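Local atomic coordinates of transcriptional regulator, crp family (Thermotoga maritima, PDB entry 1O5L), a protein that probably binds DNA as a transcription factor of the Crp family, pairing a cyclic nucleotide-binding type domain with a helix-turn-helix domain. Residues Val130-Glu133 / Lys134-Leu138. Residues are numbered along the deposited sequence; the frame is centred on the assembly and turned at random.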
loop_
_atom_site.group_PDB
_atom_site.type_symbol
_atom_site.label_atom_id
_atom_site.label_comp_id
_atom_site.label_asym_id
_atom_site.label_seq_id
_atom_site.Cartn_x
_atom_site.Cartn_y
_atom_site.Cartn_z
ATOM N N VAL A 130 -1.614 4.714 -8.055
ATOM C CA VAL A 130 -1.827 6.092 -8.472
ATOM C C VAL A 130 -0.614 7.023 -8.171
ATOM O O VAL A 130 -0.192 7.777 -9.030
ATOM C CB VAL A 130 -3.120 6.640 -7.835
ATOM C CG1 VAL A 130 -3.081 8.151 -7.713
ATOM C CG2 VAL A 130 -4.328 6.193 -8.652
ATOM N N VAL A 131 -0.073 6.937 -6.960
ATOM C CA VAL A 131 1.074 7.752 -6.572
ATOM C C VAL A 131 2.350 7.300 -7.349
ATOM O O VAL A 131 3.156 8.118 -7.794
ATOM C CB VAL A 131 1.229 7.770 -5.030
ATOM C CG1 VAL A 131 1.485 6.405 -4.472
ATOM C CG2 VAL A 131 2.382 8.618 -4.611
ATOM N N SER A 132 2.481 5.997 -7.562
ATOM C CA SER A 132 3.615 5.434 -8.280
ATOM C C SER A 132 3.684 5.878 -9.750
ATOM O O SER A 132 4.758 6.246 -10.241
ATOM C CB SER A 132 3.607 3.907 -8.156
ATOM O OG SER A 132 4.648 3.305 -8.935
ATOM N N GLU A 133 2.540 5.848 -10.426
ATOM C CA GLU A 133 2.411 6.237 -11.835
ATOM C C GLU A 133 2.636 7.734 -12.013
ATOM O O GLU A 133 3.327 8.147 -12.926
ATOM C CB GLU A 133 1.035 5.797 -12.420
ATOM C CG GLU A 133 0.976 4.288 -12.721
ATOM C CD GLU A 133 -0.371 3.769 -13.222
ATOM O OE1 GLU A 133 -1.255 4.578 -13.552
ATOM O OE2 GLU A 133 -0.541 2.523 -13.296
ATOM N N LYS A 134 2.070 8.534 -11.115
ATOM C CA LYS A 134 2.324 9.969 -11.077
ATOM C C LYS A 134 3.819 10.270 -10.905
ATOM O O LYS A 134 4.383 11.097 -11.633
ATOM C CB LYS A 134 1.507 10.618 -9.938
ATOM C CG LYS A 134 1.608 12.161 -9.889
ATOM C CD LYS A 134 0.587 12.810 -8.951
ATOM C CE LYS A 134 0.855 14.298 -8.776
ATOM N NZ LYS A 134 0.039 14.932 -7.719
ATOM N N LEU A 135 4.454 9.596 -9.940
ATOM C CA LEU A 135 5.880 9.767 -9.689
ATOM C C LEU A 135 6.743 9.393 -10.880
ATOM O O LEU A 135 7.726 10.069 -11.129
ATOM C CB LEU A 135 6.341 8.954 -8.461
ATOM C CG LEU A 135 7.787 9.135 -7.975
ATOM C CD1 LEU A 135 8.143 10.620 -7.731
ATOM C CD2 LEU A 135 8.018 8.337 -6.693
ATOM N N PHE A 136 6.404 8.312 -11.586
ATOM C CA PHE A 136 7.129 7.928 -12.820
ATOM C C PHE A 136 6.953 8.991 -13.914
ATOM O O PHE A 136 7.918 9.350 -14.589
ATOM C CB PHE A 136 6.662 6.572 -13.391
ATOM C CG PHE A 136 7.401 5.362 -12.847
ATOM C CD1 PHE A 136 8.790 5.232 -12.989
ATOM C CD2 PHE A 136 6.693 4.322 -12.218
ATOM C CE1 PHE A 136 9.468 4.096 -12.474
ATOM C CE2 PHE A 136 7.364 3.172 -11.704
ATOM C CZ PHE A 136 8.743 3.064 -11.835
ATOM N N PHE A 137 5.724 9.479 -14.113
ATOM C CA PHE A 137 5.473 10.459 -15.187
ATOM C C PHE A 137 6.249 11.762 -14.956
ATOM O O PHE A 137 6.689 12.390 -15.892
ATOM C CB PHE A 137 3.995 10.810 -15.327
ATOM C CG PHE A 137 3.121 9.698 -15.823
ATOM C CD1 PHE A 137 3.455 8.961 -16.953
ATOM C CD2 PHE A 137 1.894 9.470 -15.222
ATOM C CE1 PHE A 137 2.600 7.960 -17.454
ATOM C CE2 PHE A 137 1.026 8.463 -15.696
ATOM C CZ PHE A 137 1.383 7.715 -16.823
ATOM N N LEU A 138 6.414 12.158 -13.705
ATOM C CA LEU A 138 7.158 13.370 -13.365
ATOM C C LEU A 138 8.701 13.206 -13.343
ATOM O O LEU A 138 9.399 14.205 -13.260
ATOM C CB LEU A 138 6.667 13.922 -12.017
ATOM C CG LEU A 138 5.238 14.483 -12.075
ATOM C CD1 LEU A 138 4.754 14.824 -10.704
ATOM C CD2 LEU A 138 5.144 15.706 -12.986
#
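The ring of Phe136 meets Ser132, one turn earlier in the helix, obliquely: CD2 of Phe136 lies 3.4 Å from Ser132 O, and CE2 of Phe136 comes within 3.9 Å of Ser132 OG. A serine suits this buried place because its short side chain leaves room for a flat ring one turn on; its hydroxyl, anti to the backbone N (chi1 175°), is carried alongside that ring. His55 of the second subunit meets the same phenyl ring, the two planes inclined at about 35°, and Phe78 of that subunit packs on Ser132. Phe137 repeats the arrangement on a more exposed flank, where its CD2 sits 3.0 Å from Glu133 O, again at an oblique angle, and CE2 approaches Glu133 CB at 4.2 Å. With CG beside the backbone N and anti to the carbonyl carbon (chi1 -68°), the ring is brought alongside the Glu133 carbonyl.

All of this belongs to helix 114-139, the long helix that in Crp-family regulators pairs with its counterpart to form the dimer interface; here Val131 and Leu135, one turn apart, pack against Leu135 and Val131 of the second subunit. Branched aliphatic side chains fit such a helix-to-helix seam. Cutting Phe136 back to an alanine would probably leave His55 of the second subunit without its aromatic partner and open a gap beside Ser132.

Successive i to i+4 backbone bonds hold the turns at their spacing: Leu135 N reaches Val131 O at 2.9 Å, and Phe136 N and Phe137 N bond in the same way to the carbonyls of Ser132 and Glu133, so the carbonyls beside the two rings are also backbone acceptors. Glu133 extends its carboxylate from the helix, and OE1 forms a salt bridge with Arg129, a charged pairing fitting for a partly exposed flank.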